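Local coordinates for CaaX farnesyltransferase beta subunit Ram1 (Aspergillus fumigatus, PDB 4MBG) that forms the zinc-binding beta subunit of protein farnesyltransferase, which transfers the farnesyl group of farnesyl diphosphate to a cysteine near the C-terminus of target proteins, at the interface of chains B and A. Coordinates in Å, arbitrary orientation; residue numbers count along the deposited sequence, not the author numbering. Chains: chain A, CaaX farnesyltransferase beta subunit Ram1; chain B, CaaX farnesyltransferase alpha subunit Ram2.

The interface of chains B and A. Residues chain B 88, 92, 127; chain A 197, 244-247.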
loop_
_atom_site.group_PDB
_atom_site.type_symbol
_atom_site.label_atom_id
_atom_site.label_comp_id
_atom_site.label_asym_id
_atom_site.label_seq_id
_atom_site.Cartn_x
_atom_site.Cartn_y
_atom_site.Cartn_z
ATOM N N TYR B 88 -4.627 -0.256 18.930
ATOM C CA TYR B 88 -5.253 -1.438 18.301
ATOM C C TYR B 88 -5.561 -2.519 19.340
ATOM O O TYR B 88 -6.582 -3.201 19.260
ATOM C CB TYR B 88 -4.403 -2.021 17.130
ATOM C CG TYR B 88 -3.038 -2.506 17.581
ATOM C CD1 TYR B 88 -2.838 -3.822 17.983
ATOM C CD2 TYR B 88 -1.956 -1.635 17.629
ATOM C CE1 TYR B 88 -1.587 -4.256 18.449
ATOM C CE2 TYR B 88 -0.710 -2.062 18.081
ATOM C CZ TYR B 88 -0.533 -3.374 18.493
ATOM O OH TYR B 88 0.707 -3.781 18.957
ATOM N N ILE B 92 -9.367 -4.759 20.185
ATOM C CA ILE B 92 -9.466 -6.214 20.173
ATOM C C ILE B 92 -9.915 -6.773 21.533
ATOM O O ILE B 92 -10.761 -7.663 21.602
ATOM C CB ILE B 92 -8.143 -6.831 19.687
ATOM C CG1 ILE B 92 -7.937 -6.361 18.240
ATOM C CG2 ILE B 92 -8.182 -8.364 19.792
ATOM C CD1 ILE B 92 -6.691 -6.757 17.669
ATOM N N HIS B 127 -12.538 -2.174 11.320
ATOM C CA HIS B 127 -12.347 -3.599 11.577
ATOM C C HIS B 127 -13.249 -4.065 12.731
ATOM O O HIS B 127 -13.862 -5.136 12.673
ATOM C CB HIS B 127 -10.899 -3.942 11.914
ATOM C CG HIS B 127 -10.711 -5.398 12.224
ATOM N ND1 HIS B 127 -10.900 -6.383 11.279
ATOM C CD2 HIS B 127 -10.420 -6.037 13.386
ATOM C CE1 HIS B 127 -10.722 -7.569 11.841
ATOM N NE2 HIS B 127 -10.420 -7.387 13.116
ATOM N N MET A 197 -0.411 -5.947 22.268
ATOM C CA MET A 197 -0.301 -7.286 21.684
ATOM C C MET A 197 0.596 -7.255 20.465
ATOM O O MET A 197 0.762 -6.215 19.829
ATOM C CB MET A 197 -1.679 -7.892 21.338
ATOM C CG MET A 197 -2.497 -7.110 20.359
ATOM S SD MET A 197 -4.218 -7.701 20.260
ATOM C CE MET A 197 -4.582 -7.980 21.937
ATOM N N CYS A 244 -2.661 -9.274 13.568
ATOM C CA CYS A 244 -2.510 -9.632 14.977
ATOM C C CYS A 244 -3.705 -10.532 15.291
ATOM O O CYS A 244 -4.638 -10.650 14.480
ATOM C CB CYS A 244 -2.488 -8.368 15.870
ATOM S SG CYS A 244 -4.008 -7.388 15.820
ATOM N N GLU A 245 -3.676 -11.201 16.432
ATOM C CA GLU A 245 -4.784 -12.089 16.773
ATOM C C GLU A 245 -6.043 -11.268 16.979
ATOM O O GLU A 245 -6.062 -10.380 17.824
ATOM C CB GLU A 245 -4.453 -12.900 18.038
ATOM C CG GLU A 245 -3.204 -13.773 17.841
ATOM C CD GLU A 245 -2.878 -14.599 19.069
ATOM O OE1 GLU A 245 -3.606 -15.573 19.337
ATOM O OE2 GLU A 245 -1.900 -14.272 19.764
ATOM N N GLY A 246 -7.072 -11.548 16.184
ATOM C CA GLY A 246 -8.323 -10.812 16.254
ATOM C C GLY A 246 -8.327 -9.569 15.384
ATOM O O GLY A 246 -9.313 -8.830 15.370
ATOM N N GLY A 247 -7.226 -9.334 14.675
ATOM C CA GLY A 247 -7.080 -8.159 13.807
ATOM C C GLY A 247 -7.421 -8.395 12.334
ATOM O O GLY A 247 -7.827 -9.511 11.930
#
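B:Tyr88 and B:His127 of the alpha subunit each donate a hydrogen bond to a backbone carbonyl of the beta subunit, so these bonds probably depend more on loop course than on the acceptor's side chain. The phenol hydroxyl OH of B:Tyr88 lies 2.6 Å from O of A:Met197 and meets it nearly head-on, with a C=O...O angle of 165°. A tyrosine suits this place because its long, rigid ring carries a donor across to the loop while its flank remains apolar. At the other bond, NE2 of B:His127 is 2.9 Å from O of A:Gly246. The acceptor lies close to the imidazole plane, whereas the donor is tilted 28° from the carbonyl plane. With CG opposite the backbone N (chi1 178°), the imidazole extends from its helix, and the carbonyl carbon of A:Gly247 sits over one face of the ring, towards CE1 and NE2, with CE1 3.4 Å away. The two glycines present bare backbone, which lets the ring approach closely; A:Gly246 also has a positive phi, which glycine adopts easily.

Apolar packing centres on B:Ile92, which buries 77 Å² against the beta subunit. Its CD1 meets the thiol sulfur SG of A:Cys244 at 3.3 Å, and CD1 and CG2 share the A:Glu245 carbonyl oxygen and the thioether sulfur of A:Met197, whose SD lies 3.7 Å from CD1. CG of A:Met197 rests 3.6 Å from CE1 of B:Tyr88, the two side chains running antiparallel.

Within the heterodimer interface, the helical-repeat alpha subunit packs here, through helix 88-100 and the start of helix 124-133, on loops of the beta subunit's alpha-alpha toroid, one leading to helix 200-213, the other between helices 224-234 and 251-263.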